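Local coordinates for tRNA threonylcarbamoyladenosine biosynthesis protein TsaB (Pseudomonas aeruginosa, PDB 5BR9), which probably takes part in forming the threonylcarbamoyladenosine modification at position 37 of tRNA, at residues A[14-19]-A[192-197]; A[72-77]-A[102-107]; A[22-27]-A[52-57]; A[119-124]-A[173-178]. All blocks are in the same frame, centred on the assembly; numbering follows the deposited sequence.

Interaction 1 (A[14-19]-A[192-197]); sequences ALDTST and LLPHAE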
loop_
_atom_site.group_PDB
_atom_site.type_symbol
_atom_site.label_atom_id
_atom_site.label_comp_id
_atom_site.label_asym_id
_atom_site.label_seq_id
_atom_site.Cartn_x
_atom_site.Cartn_y
_atom_site.Cartn_z
ATOM N N ALA A 14 -14.377 -7.345 -5.225
ATOM C CA ALA A 14 -13.129 -7.761 -5.840
ATOM C C ALA A 14 -12.433 -6.582 -6.501
ATOM O O ALA A 14 -13.090 -5.707 -7.064
ATOM C CB ALA A 14 -13.373 -8.861 -6.862
ATOM N N LEU A 15 -11.114 -6.518 -6.372
ATOM C CA LEU A 15 -10.353 -5.477 -7.049
ATOM C C LEU A 15 -8.980 -5.964 -7.529
ATOM O O LEU A 15 -8.339 -6.807 -6.891
ATOM C CB LEU A 15 -10.235 -4.245 -6.175
ATOM C CG LEU A 15 -9.531 -4.272 -4.847
ATOM C CD1 LEU A 15 -8.034 -4.080 -5.086
ATOM C CD2 LEU A 15 -10.132 -3.134 -4.012
ATOM N N ASP A 16 -8.539 -5.440 -8.669
ATOM C CA ASP A 16 -7.221 -5.775 -9.158
ATOM C C ASP A 16 -6.496 -4.541 -9.704
ATOM O O ASP A 16 -7.035 -3.792 -10.512
ATOM C CB ASP A 16 -7.311 -6.852 -10.234
ATOM C CG ASP A 16 -5.971 -7.521 -10.473
ATOM O OD1 ASP A 16 -5.730 -8.580 -9.860
ATOM O OD2 ASP A 16 -5.145 -6.980 -11.233
ATOM N N THR A 17 -5.263 -4.355 -9.249
ATOM C CA THR A 17 -4.418 -3.240 -9.661
ATOM C C THR A 17 -3.014 -3.704 -9.988
ATOM O O THR A 17 -2.067 -2.928 -9.921
ATOM C CB THR A 17 -4.318 -2.172 -8.549
ATOM O OG1 THR A 17 -3.855 -2.800 -7.348
ATOM C CG2 THR A 17 -5.665 -1.540 -8.279
ATOM N N SER A 18 -2.884 -4.969 -10.360
ATOM C CA SER A 18 -1.565 -5.573 -10.584
ATOM C C SER A 18 -0.953 -5.143 -11.917
ATOM O O SER A 18 0.223 -5.416 -12.197
ATOM C CB SER A 18 -1.658 -7.104 -10.501
ATOM O OG SER A 18 -2.435 -7.638 -11.563
ATOM N N THR A 19 -1.778 -4.582 -12.792
ATOM C CA THR A 19 -1.302 -4.179 -14.110
ATOM C C THR A 19 -1.631 -2.727 -14.354
ATOM O O THR A 19 -2.090 -2.047 -13.446
ATOM C CB THR A 19 -1.927 -5.049 -15.246
ATOM O OG1 THR A 19 -3.343 -4.817 -15.321
ATOM C CG2 THR A 19 -1.666 -6.523 -15.006
ATOM N N LEU A 192 -3.309 -10.387 -22.897
ATOM C CA LEU A 192 -4.366 -10.573 -21.891
ATOM C C LEU A 192 -3.919 -10.224 -20.472
ATOM O O LEU A 192 -2.849 -10.649 -20.009
ATOM C CB LEU A 192 -4.883 -12.014 -21.906
ATOM C CG LEU A 192 -6.250 -12.173 -21.238
ATOM C CD1 LEU A 192 -7.372 -11.550 -22.112
ATOM C CD2 LEU A 192 -6.513 -13.639 -20.910
ATOM N N LEU A 193 -4.774 -9.475 -19.783
ATOM C CA LEU A 193 -4.510 -8.961 -18.450
ATOM C C LEU A 193 -5.563 -9.497 -17.458
ATOM O O LEU A 193 -6.597 -9.996 -17.878
ATOM C CB LEU A 193 -4.516 -7.421 -18.476
ATOM C CG LEU A 193 -3.468 -6.730 -19.364
ATOM C CD1 LEU A 193 -3.575 -5.208 -19.267
ATOM C CD2 LEU A 193 -2.044 -7.190 -18.986
ATOM N N PRO A 194 -5.270 -9.446 -16.145
ATOM C CA PRO A 194 -6.245 -9.812 -15.114
ATOM C C PRO A 194 -7.487 -8.930 -15.157
ATOM O O PRO A 194 -7.393 -7.783 -15.533
ATOM C CB PRO A 194 -5.475 -9.592 -13.810
ATOM C CG PRO A 194 -4.066 -9.757 -14.182
ATOM C CD PRO A 194 -3.942 -9.178 -15.559
ATOM N N HIS A 195 -8.633 -9.473 -14.777
ATOM C CA HIS A 195 -9.894 -8.742 -14.791
ATOM C C HIS A 195 -10.640 -9.072 -13.482
ATOM O O HIS A 195 -10.776 -10.244 -13.110
ATOM C CB HIS A 195 -10.690 -9.141 -16.026
ATOM C CG HIS A 195 -11.822 -8.232 -16.364
ATOM N ND1 HIS A 195 -12.857 -7.971 -15.492
ATOM C CD2 HIS A 195 -12.121 -7.576 -17.509
ATOM C CE1 HIS A 195 -13.720 -7.153 -16.069
ATOM N NE2 HIS A 195 -13.301 -6.907 -17.297
ATOM N N ALA A 196 -11.090 -8.049 -12.764
ATOM C CA ALA A 196 -11.755 -8.255 -11.477
ATOM C C ALA A 196 -12.976 -9.173 -11.583
ATOM O O ALA A 196 -13.334 -9.860 -10.619
ATOM C CB ALA A 196 -12.154 -6.924 -10.880
ATOM N N GLU A 197 -13.616 -9.190 -12.747
ATOM C CA GLU A 197 -14.750 -10.096 -12.969
ATOM C C GLU A 197 -14.355 -11.563 -12.750
ATOM O O GLU A 197 -15.099 -12.354 -12.160
ATOM C CB GLU A 197 -15.323 -9.915 -14.370
ATOM C CG GLU A 197 -16.415 -10.921 -14.694
ATOM C CD GLU A 197 -17.046 -10.712 -16.055
ATOM O OE1 GLU A 197 -16.630 -9.787 -16.785
ATOM O OE2 GLU A 197 -17.969 -11.481 -16.393
#
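Pro194 lays its ring across the turn formed by Asp16, Ser18 and Thr19, where the first strand of an actin-like ATPase (ASKHA) fold gives way to an Asx turn. Its CB, CG and CD meet different residues most closely. CB lies 3.7 Å from Asp16 OD2, CG lies 3.7 Å from Ser18 OG, and CD meets Thr19 CG2 at 3.5 Å, the proline and threonine reaching toward each other tip to tip. The Asp16 carboxylate and the proline cross obliquely. Asp16 CG stands anti to the backbone N (chi1 -163°), and OD2 is gripped by two donors of the turn. Ser18 OG meets its syn lone pair at 2.8 Å, whereas Ser18 N approaches from above the carboxylate plane at 3.1 Å. These bonds help fix the rotation of the carboxylate beside the proline. Thr19 OG1 is bonded to the backbone N of Ala21, while CG2, anti to the carbonyl carbon, faces Pro194 CD and Leu193 CD2. No hydrogen bond crosses between 14-19 and 192-197, so the two are joined by van der Waals contact alone. At the other end Ala196, in the first turn of helix 196-208, directs its methyl at the backbone of residues 14 to 16, and its backbone N is held by Ser23 OG of the adjacent strand. His195 turns away from strand 14-16, stacks on Tyr36 and caps the helix: its ND1 accepts from Glu197 N at 3.1 Å, with that nitrogen only 8° out of the imidazole plane.

Interaction 2 (A[72-77]-A[102-107]); sequences RGPGAF and SDLAIL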
loop_
_atom_site.group_PDB
_atom_site.type_symbol
_atom_site.label_atom_id
_atom_site.label_comp_id
_atom_site.label_asym_id
_atom_site.label_seq_id
_atom_site.Cartn_x
_atom_site.Cartn_y
_atom_site.Cartn_z
ATOM N N ARG A 72 -3.104 -10.762 -5.722
ATOM C CA ARG A 72 -1.904 -10.581 -4.903
ATOM C C ARG A 72 -0.630 -10.634 -5.741
ATOM O O ARG A 72 0.462 -10.829 -5.216
ATOM C CB ARG A 72 -1.857 -11.638 -3.793
ATOM C CG ARG A 72 -2.067 -13.081 -4.268
ATOM C CD ARG A 72 -0.762 -13.771 -4.651
ATOM N NE ARG A 72 -0.912 -15.224 -4.687
ATOM C CZ ARG A 72 -0.287 -16.020 -5.552
ATOM N NH1 ARG A 72 0.517 -15.500 -6.471
ATOM N NH2 ARG A 72 -0.476 -17.338 -5.506
ATOM N N GLY A 73 -0.770 -10.452 -7.045
ATOM C CA GLY A 73 0.349 -10.597 -7.944
ATOM C C GLY A 73 0.395 -12.028 -8.462
ATOM O O GLY A 73 -0.487 -12.833 -8.150
ATOM N N PRO A 74 1.431 -12.363 -9.234
ATOM C CA PRO A 74 2.523 -11.450 -9.574
ATOM C C PRO A 74 2.128 -10.395 -10.608
ATOM O O PRO A 74 1.098 -10.527 -11.265
ATOM C CB PRO A 74 3.587 -12.393 -10.124
ATOM C CG PRO A 74 2.797 -13.527 -10.721
ATOM C CD PRO A 74 1.612 -13.697 -9.837
ATOM N N GLY A 75 2.959 -9.365 -10.746
ATOM C CA GLY A 75 2.665 -8.233 -11.608
ATOM C C GLY A 75 3.532 -7.052 -11.218
ATOM O O GLY A 75 4.679 -7.236 -10.828
ATOM N N ALA A 76 3.003 -5.842 -11.365
ATOM C CA ALA A 76 3.713 -4.622 -10.969
ATOM C C ALA A 76 3.849 -4.478 -9.449
ATOM O O ALA A 76 2.871 -4.624 -8.708
ATOM C CB ALA A 76 3.018 -3.392 -11.554
ATOM N N PHE A 77 5.068 -4.167 -9.013
ATOM C CA PHE A 77 5.411 -3.956 -7.604
ATOM C C PHE A 77 4.466 -2.980 -6.915
ATOM O O PHE A 77 3.793 -3.324 -5.940
ATOM C CB PHE A 77 6.859 -3.438 -7.477
ATOM N N SER A 102 -4.255 -15.365 -6.811
ATOM C CA SER A 102 -3.184 -15.245 -7.767
ATOM C C SER A 102 -3.630 -14.608 -9.066
ATOM O O SER A 102 -4.640 -14.989 -9.635
ATOM C CB SER A 102 -2.581 -16.629 -8.065
ATOM O OG SER A 102 -1.749 -16.537 -9.196
ATOM N N ASP A 103 -2.825 -13.682 -9.577
ATOM C CA ASP A 103 -3.105 -13.101 -10.871
ATOM C C ASP A 103 -2.902 -14.067 -12.041
ATOM O O ASP A 103 -3.500 -13.879 -13.100
ATOM C CB ASP A 103 -2.270 -11.844 -11.063
ATOM C CG ASP A 103 -2.921 -10.632 -10.391
ATOM O OD1 ASP A 103 -2.476 -10.211 -9.314
ATOM O OD2 ASP A 103 -3.894 -10.101 -10.956
ATOM N N LEU A 104 -2.083 -15.101 -11.855
ATOM C CA LEU A 104 -1.961 -16.160 -12.869
ATOM C C LEU A 104 -3.288 -16.938 -12.962
ATOM O O LEU A 104 -3.790 -17.206 -14.063
ATOM C CB LEU A 104 -0.778 -17.107 -12.529
ATOM C CG LEU A 104 0.626 -16.471 -12.634
ATOM C CD1 LEU A 104 1.685 -17.272 -11.902
ATOM C CD2 LEU A 104 1.055 -16.260 -14.099
ATOM N N ALA A 105 -3.878 -17.261 -11.809
ATOM C CA ALA A 105 -5.205 -17.896 -11.783
ATOM C C ALA A 105 -6.243 -16.986 -12.422
ATOM O O ALA A 105 -7.070 -17.448 -13.216
ATOM C CB ALA A 105 -5.624 -18.257 -10.348
ATOM N N ILE A 106 -6.184 -15.692 -12.112
ATOM C CA ILE A 106 -7.185 -14.782 -12.658
ATOM C C ILE A 106 -7.128 -14.781 -14.190
ATOM O O ILE A 106 -8.166 -14.823 -14.867
ATOM C CB ILE A 106 -7.018 -13.369 -12.086
ATOM C CG1 ILE A 106 -7.220 -13.394 -10.575
ATOM C CG2 ILE A 106 -8.011 -12.430 -12.733
ATOM C CD1 ILE A 106 -6.753 -12.120 -9.893
ATOM N N LEU A 107 -5.912 -14.720 -14.728
ATOM C CA LEU A 107 -5.693 -14.833 -16.172
ATOM C C LEU A 107 -6.295 -16.116 -16.739
ATOM O O LEU A 107 -6.848 -16.120 -17.823
ATOM C CB LEU A 107 -4.209 -14.852 -16.491
ATOM C CG LEU A 107 -3.426 -13.565 -16.605
ATOM C CD1 LEU A 107 -1.986 -13.957 -16.981
ATOM C CD2 LEU A 107 -4.074 -12.672 -17.647
#
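The guanidinium of Arg72 overlaps Ser102, whose CB sits 3.3 Å above the plane of one face, offset toward the rim on the NH2 side. The arginine chain bends at chi2 (90°), and NH1 forms a salt bridge with Glu149, whose other carboxylate oxygen pairs with Ser102 OG, so the two overlapping side chains share one acidic partner. Beside this overlap a pair of hydrogen bonds joins Gly73 and Asp103 in both directions. Asp103 N gives a nearly straight bond to Gly73 O, 2.9 Å and 178°. In return Gly73 N reaches Asp103 OD1 at 2.8 Å, approaching nearly in line with the C-O bond but with a bent N-H. Gly73 has a positive phi of 92°, where a side chain would jam against the preceding carbonyl O, and a cis peptide bond follows to Pro74. The proline ring crosses Leu104 at about a right angle, its CD 4.1 Å from Leu104 CG. Ser102 is the N-cap of helix 103-115, its OG accepting weakly from Leu104 N and Ala105 N. The contact thus joins the loop between strand 67-71 and helix 77-94 to the start of helix 103-115, whose Leu104 packs on strand 119-125 and whose Ile106 meets helix 196-208.

Interaction 3 (A[22-27]-A[52-57]); sequences CSVALL and RDLLDE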
loop_
_atom_site.group_PDB
_atom_site.type_symbol
_atom_site.label_atom_id
_atom_site.label_comp_id
_atom_site.label_asym_id
_atom_site.label_seq_id
_atom_site.Cartn_x
_atom_site.Cartn_y
_atom_site.Cartn_z
ATOM N N CYS A 22 -6.951 -1.208 -14.095
ATOM C CA CYS A 22 -7.536 -1.113 -12.777
ATOM C C CYS A 22 -8.983 -1.602 -12.864
ATOM O O CYS A 22 -9.761 -1.129 -13.695
ATOM C CB CYS A 22 -7.465 0.322 -12.252
ATOM S SG CYS A 22 -8.008 0.480 -10.539
ATOM N N SER A 23 -9.359 -2.575 -12.050
ATOM C CA SER A 23 -10.715 -3.078 -12.186
ATOM C C SER A 23 -11.307 -3.505 -10.852
ATOM O O SER A 23 -10.581 -3.849 -9.903
ATOM C CB SER A 23 -10.760 -4.231 -13.194
ATOM O OG SER A 23 -10.042 -5.348 -12.733
ATOM N N VAL A 24 -12.634 -3.420 -10.781
ATOM C CA VAL A 24 -13.368 -3.724 -9.567
ATOM C C VAL A 24 -14.597 -4.539 -9.948
ATOM O O VAL A 24 -15.157 -4.383 -11.028
ATOM C CB VAL A 24 -13.752 -2.430 -8.805
ATOM C CG1 VAL A 24 -12.493 -1.627 -8.421
ATOM C CG2 VAL A 24 -14.691 -1.567 -9.648
ATOM N N ALA A 25 -15.034 -5.408 -9.061
ATOM C CA ALA A 25 -16.190 -6.225 -9.378
ATOM C C ALA A 25 -16.944 -6.498 -8.098
ATOM O O ALA A 25 -16.383 -6.420 -6.997
ATOM C CB ALA A 25 -15.775 -7.524 -10.081
ATOM N N LEU A 26 -18.231 -6.768 -8.244
ATOM C CA LEU A 26 -19.097 -6.956 -7.102
ATOM C C LEU A 26 -20.054 -8.088 -7.365
ATOM O O LEU A 26 -20.679 -8.143 -8.437
ATOM C CB LEU A 26 -19.857 -5.668 -6.810
ATOM C CG LEU A 26 -20.837 -5.756 -5.648
ATOM C CD1 LEU A 26 -20.067 -5.835 -4.350
ATOM C CD2 LEU A 26 -21.730 -4.545 -5.645
ATOM N N LEU A 27 -20.163 -8.983 -6.384
ATOM C CA LEU A 27 -21.168 -10.043 -6.403
ATOM C C LEU A 27 -22.211 -9.657 -5.380
ATOM O O LEU A 27 -21.871 -9.319 -4.239
ATOM C CB LEU A 27 -20.588 -11.428 -6.077
ATOM C CG LEU A 27 -21.614 -12.563 -5.904
ATOM C CD1 LEU A 27 -22.243 -12.957 -7.236
ATOM C CD2 LEU A 27 -21.023 -13.801 -5.212
ATOM N N ARG A 52 -16.411 3.191 -5.082
ATOM C CA ARG A 52 -17.579 3.963 -4.679
ATOM C C ARG A 52 -18.630 3.892 -5.789
ATOM O O ARG A 52 -19.800 3.609 -5.529
ATOM C CB ARG A 52 -17.178 5.413 -4.358
ATOM C CG ARG A 52 -18.311 6.409 -4.069
ATOM C CD ARG A 52 -19.370 5.882 -3.094
ATOM N NE ARG A 52 -18.827 5.301 -1.868
ATOM C CZ ARG A 52 -19.519 4.487 -1.080
ATOM N NH1 ARG A 52 -20.760 4.177 -1.411
ATOM N NH2 ARG A 52 -18.977 3.981 0.021
ATOM N N ASP A 53 -18.197 4.127 -7.026
ATOM C CA ASP A 53 -19.108 4.131 -8.175
ATOM C C ASP A 53 -19.787 2.781 -8.384
ATOM O O ASP A 53 -20.977 2.721 -8.707
ATOM C CB ASP A 53 -18.367 4.526 -9.459
ATOM C CG ASP A 53 -18.007 6.006 -9.509
ATOM O OD1 ASP A 53 -18.451 6.783 -8.629
ATOM O OD2 ASP A 53 -17.257 6.387 -10.434
ATOM N N LEU A 54 -19.023 1.708 -8.223
ATOM C CA LEU A 54 -19.546 0.363 -8.418
ATOM C C LEU A 54 -20.608 0.060 -7.358
ATOM O O LEU A 54 -21.719 -0.389 -7.671
ATOM C CB LEU A 54 -18.424 -0.668 -8.349
ATOM C CG LEU A 54 -18.829 -2.124 -8.602
ATOM C CD1 LEU A 54 -19.211 -2.323 -10.053
ATOM C CD2 LEU A 54 -17.713 -3.087 -8.219
ATOM N N LEU A 55 -20.260 0.313 -6.103
ATOM C CA LEU A 55 -21.199 0.104 -5.012
ATOM C C LEU A 55 -22.421 0.980 -5.227
ATOM O O LEU A 55 -23.551 0.525 -5.081
ATOM C CB LEU A 55 -20.565 0.421 -3.664
ATOM C CG LEU A 55 -19.469 -0.515 -3.178
ATOM C CD1 LEU A 55 -18.879 0.092 -1.924
ATOM C CD2 LEU A 55 -20.035 -1.883 -2.887
ATOM N N ASP A 56 -22.199 2.222 -5.631
ATOM C CA ASP A 56 -23.329 3.133 -5.817
ATOM C C ASP A 56 -24.221 2.711 -6.980
ATOM O O ASP A 56 -25.437 2.798 -6.879
ATOM C CB ASP A 56 -22.839 4.570 -6.006
ATOM C CG ASP A 56 -22.400 5.208 -4.694
ATOM O OD1 ASP A 56 -22.405 4.507 -3.642
ATOM O OD2 ASP A 56 -22.067 6.412 -4.712
ATOM N N GLU A 57 -23.625 2.221 -8.063
ATOM C CA GLU A 57 -24.397 1.777 -9.224
ATOM C C GLU A 57 -25.280 0.571 -8.883
ATOM O O GLU A 57 -26.391 0.440 -9.392
ATOM C CB GLU A 57 -23.463 1.430 -10.387
ATOM C CG GLU A 57 -24.157 0.792 -11.598
ATOM C CD GLU A 57 -23.181 0.342 -12.690
ATOM O OE1 GLU A 57 -21.950 0.345 -12.453
ATOM O OE2 GLU A 57 -23.654 -0.020 -13.791
#
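Leu54 sets its CD2 methyl over one face of the flat peptide group that links Ala25 to Leu26, 3.5 Å from Ala25 C and almost straight above it. On the far side of the strand the Ala25 methyl points away from Leu54, toward Ala196 and Leu200 of helix 196-208. Another flat group, the Arg52 guanidinium on the same helix, has Asp56 at its edge and in its plane; in one of the two arginine conformers, NH1 makes a salt bridge to Asp56 OD1, one turn on. The same Leu54 methyl sits between the two strand side chains that face the helix, touching Val24 CG2 at 3.7 Å and Leu26 CB at 3.6 Å. With CG anti to the backbone N (chi1 -177°), the leucine branch extends toward the strand. Val24 and Leu54 slide past each other in opposite directions.

This is alpha/beta packing on the first sheet of the actin-like ATPase fold: helix 43-58 lies on strand 21-28, the two segments at 28° with closest axis approach 8.8 Å. Both run the same way, and strand 31-38, which comes between them in the chain, is paired antiparallel to strand 21-28. Leu54 also touches Leu33 and His35 of strand 31-38, so its side chain spans two neighbouring strands. Further along, Leu26 and Leu55 cross at about a right angle, with Leu26 CD2 and Leu55 CD2 4.2 Å apart. Arg52 packs on Phe92 of the second subunit.

Interaction 4 (A[119-124]-A[173-178]); sequences RVAAAI and TGWGYV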
loop_
_atom_site.group_PDB
_atom_site.type_symbol
_atom_site.label_atom_id
_atom_site.label_comp_id
_atom_site.label_asym_id
_atom_site.label_seq_id
_atom_site.Cartn_x
_atom_site.Cartn_y
_atom_site.Cartn_z
ATOM N N ARG A 119 -7.666 -25.685 -20.323
ATOM C CA ARG A 119 -6.290 -25.801 -19.871
ATOM C C ARG A 119 -5.525 -24.566 -20.319
ATOM O O ARG A 119 -5.432 -24.272 -21.513
ATOM C CB ARG A 119 -5.650 -27.087 -20.402
ATOM C CG ARG A 119 -6.463 -28.319 -20.001
ATOM C CD ARG A 119 -5.658 -29.595 -19.915
ATOM N NE ARG A 119 -5.513 -30.252 -21.202
ATOM C CZ ARG A 119 -5.182 -31.531 -21.357
ATOM N NH1 ARG A 119 -5.072 -32.046 -22.577
ATOM N NH2 ARG A 119 -4.979 -32.301 -20.293
ATOM N N VAL A 120 -4.986 -23.834 -19.350
ATOM C CA VAL A 120 -4.304 -22.574 -19.640
ATOM C C VAL A 120 -2.950 -22.525 -18.961
ATOM O O VAL A 120 -2.822 -22.783 -17.764
ATOM C CB VAL A 120 -5.142 -21.353 -19.215
ATOM C CG1 VAL A 120 -4.318 -20.077 -19.394
ATOM C CG2 VAL A 120 -6.430 -21.264 -20.032
ATOM N N ALA A 121 -1.927 -22.236 -19.745
ATOM C CA ALA A 121 -0.627 -21.914 -19.187
ATOM C C ALA A 121 -0.555 -20.382 -19.073
ATOM O O ALA A 121 -0.512 -19.681 -20.073
ATOM C CB ALA A 121 0.508 -22.483 -20.064
ATOM N N ALA A 122 -0.610 -19.873 -17.850
ATOM C CA ALA A 122 -0.541 -18.441 -17.616
ATOM C C ALA A 122 0.911 -18.013 -17.423
ATOM O O ALA A 122 1.661 -18.647 -16.692
ATOM C CB ALA A 122 -1.386 -18.063 -16.422
ATOM N N ALA A 123 1.305 -16.950 -18.108
ATOM C CA ALA A 123 2.653 -16.421 -17.986
ATOM C C ALA A 123 2.603 -14.911 -17.938
ATOM O O ALA A 123 2.039 -14.281 -18.828
ATOM C CB ALA A 123 3.552 -16.891 -19.159
ATOM N N ILE A 124 3.198 -14.349 -16.889
ATOM C CA ILE A 124 3.266 -12.909 -16.679
ATOM C C ILE A 124 4.724 -12.493 -16.656
ATOM O O ILE A 124 5.538 -13.092 -15.952
ATOM C CB ILE A 124 2.544 -12.499 -15.369
ATOM C CG1 ILE A 124 1.037 -12.768 -15.482
ATOM C CG2 ILE A 124 2.834 -11.041 -15.038
ATOM C CD1 ILE A 124 0.272 -12.563 -14.176
ATOM N N THR A 173 1.233 -11.656 -20.581
ATOM C CA THR A 173 2.339 -10.914 -21.189
ATOM C C THR A 173 3.650 -11.694 -21.202
ATOM O O THR A 173 4.578 -11.344 -21.935
ATOM C CB THR A 173 2.598 -9.594 -20.447
ATOM O OG1 THR A 173 2.951 -9.885 -19.086
ATOM C CG2 THR A 173 1.345 -8.686 -20.472
ATOM N N GLY A 174 3.731 -12.737 -20.377
ATOM C CA GLY A 174 4.892 -13.617 -20.362
ATOM C C GLY A 174 5.095 -14.328 -21.694
ATOM O O GLY A 174 6.192 -14.782 -22.014
ATOM N N TRP A 175 4.028 -14.425 -22.476
ATOM C CA TRP A 175 4.086 -15.113 -23.748
ATOM C C TRP A 175 4.801 -14.297 -24.813
ATOM O O TRP A 175 5.029 -14.798 -25.915
ATOM C CB TRP A 175 2.673 -15.518 -24.187
ATOM C CG TRP A 175 2.237 -16.702 -23.360
ATOM C CD1 TRP A 175 1.465 -16.682 -22.228
ATOM C CD2 TRP A 175 2.622 -18.069 -23.557
ATOM N NE1 TRP A 175 1.330 -17.954 -21.723
ATOM C CE2 TRP A 175 2.035 -18.824 -22.518
ATOM C CE3 TRP A 175 3.408 -18.729 -24.511
ATOM C CZ2 TRP A 175 2.200 -20.206 -22.413
ATOM C CZ3 TRP A 175 3.561 -20.112 -24.412
ATOM C CH2 TRP A 175 2.965 -20.830 -23.366
ATOM N N GLY A 176 5.221 -13.075 -24.459
ATOM C CA GLY A 176 6.151 -12.331 -25.296
ATOM C C GLY A 176 7.447 -13.110 -25.483
ATOM O O GLY A 176 8.142 -12.936 -26.475
ATOM N N TYR A 177 7.728 -14.041 -24.571
ATOM C CA TYR A 177 8.940 -14.858 -24.647
ATOM C C TYR A 177 8.721 -16.246 -25.283
ATOM O O TYR A 177 9.534 -17.148 -25.095
ATOM C CB TYR A 177 9.543 -15.061 -23.248
ATOM C CG TYR A 177 10.091 -13.831 -22.557
ATOM C CD1 TYR A 177 11.449 -13.540 -22.610
ATOM C CD2 TYR A 177 9.264 -12.970 -21.843
ATOM C CE1 TYR A 177 11.965 -12.440 -21.985
ATOM C CE2 TYR A 177 9.773 -11.860 -21.218
ATOM C CZ TYR A 177 11.129 -11.599 -21.287
ATOM O OH TYR A 177 11.658 -10.493 -20.664
ATOM N N VAL A 178 7.639 -16.419 -26.035
ATOM C CA VAL A 178 7.281 -17.740 -26.556
ATOM C C VAL A 178 8.406 -18.401 -27.399
ATOM O O VAL A 178 8.621 -19.619 -27.319
ATOM C CB VAL A 178 5.949 -17.661 -27.362
ATOM C CG1 VAL A 178 6.066 -16.704 -28.557
ATOM C CG2 VAL A 178 5.505 -19.041 -27.790
#
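The start of the short 3-10 helix at 173-178 runs up against strand 119-124, Gly174 CA lying 4.1 Å from Ile124 CA, and Gly174 N donates to Ala123 O at 2.8 Å. At Gly174 a CB would point into the strand and collide with Ala123 C and Ile124 N, so such an approach needs a residue without a side chain. Trp175 then turns its indole to Ala121 and Ala123. Its NE1 donates to Ala121 O at 3.0 Å, 144° at the hydrogen, the oxygen lying at the ring edge and 16° out of its plane. Ala123 CB sits over one indole face, 3.6 Å from NE1, while Ala121 CB meets the edge in plane, 3.7 Å from CZ2. Strand 119-125 is the central one of the second sheet, whose order 3-2-1-4-5 repeats that of the first, as expected of the two-domain actin-like ATPase fold. The 3-10 helix follows its parallel neighbour, strand 168-171. Trp168 of that strand also touches Trp175, as do Met181 and Pro185 from the loop beyond. At the C-terminal end of the strand segment Thr173 OG1 is bonded to Asp125 N and lies 3.9 Å from Ile124 CA.

Overall arrangement
Interactions 1 and 2, their centres 8 Å apart, meet between the two sheets. Asp16 OD1 and Asp103 OD2 come within 2.6 Å, and Ser18 OG, bonded to Asp16 OD2, also lies 2.9 Å from Asp103 OD2, a weak hydrogen bond at most. Interaction 3 is attached to interaction 1 through the first sheet: Ala14 O and Ala25 N lie 2.8 Å apart where strands 12-16 and 21-28 pair. Interaction 4 belongs to the second sheet and packs on interaction 2, Leu107 CD1 lying 3.6 Å from Ile124 CG1, and on interaction 1, Leu193 CD2 4.0 Å from Thr173 CG2. Interactions 3 and 4 stand about 28 Å apart between centres, on opposite sides of the chain's centre.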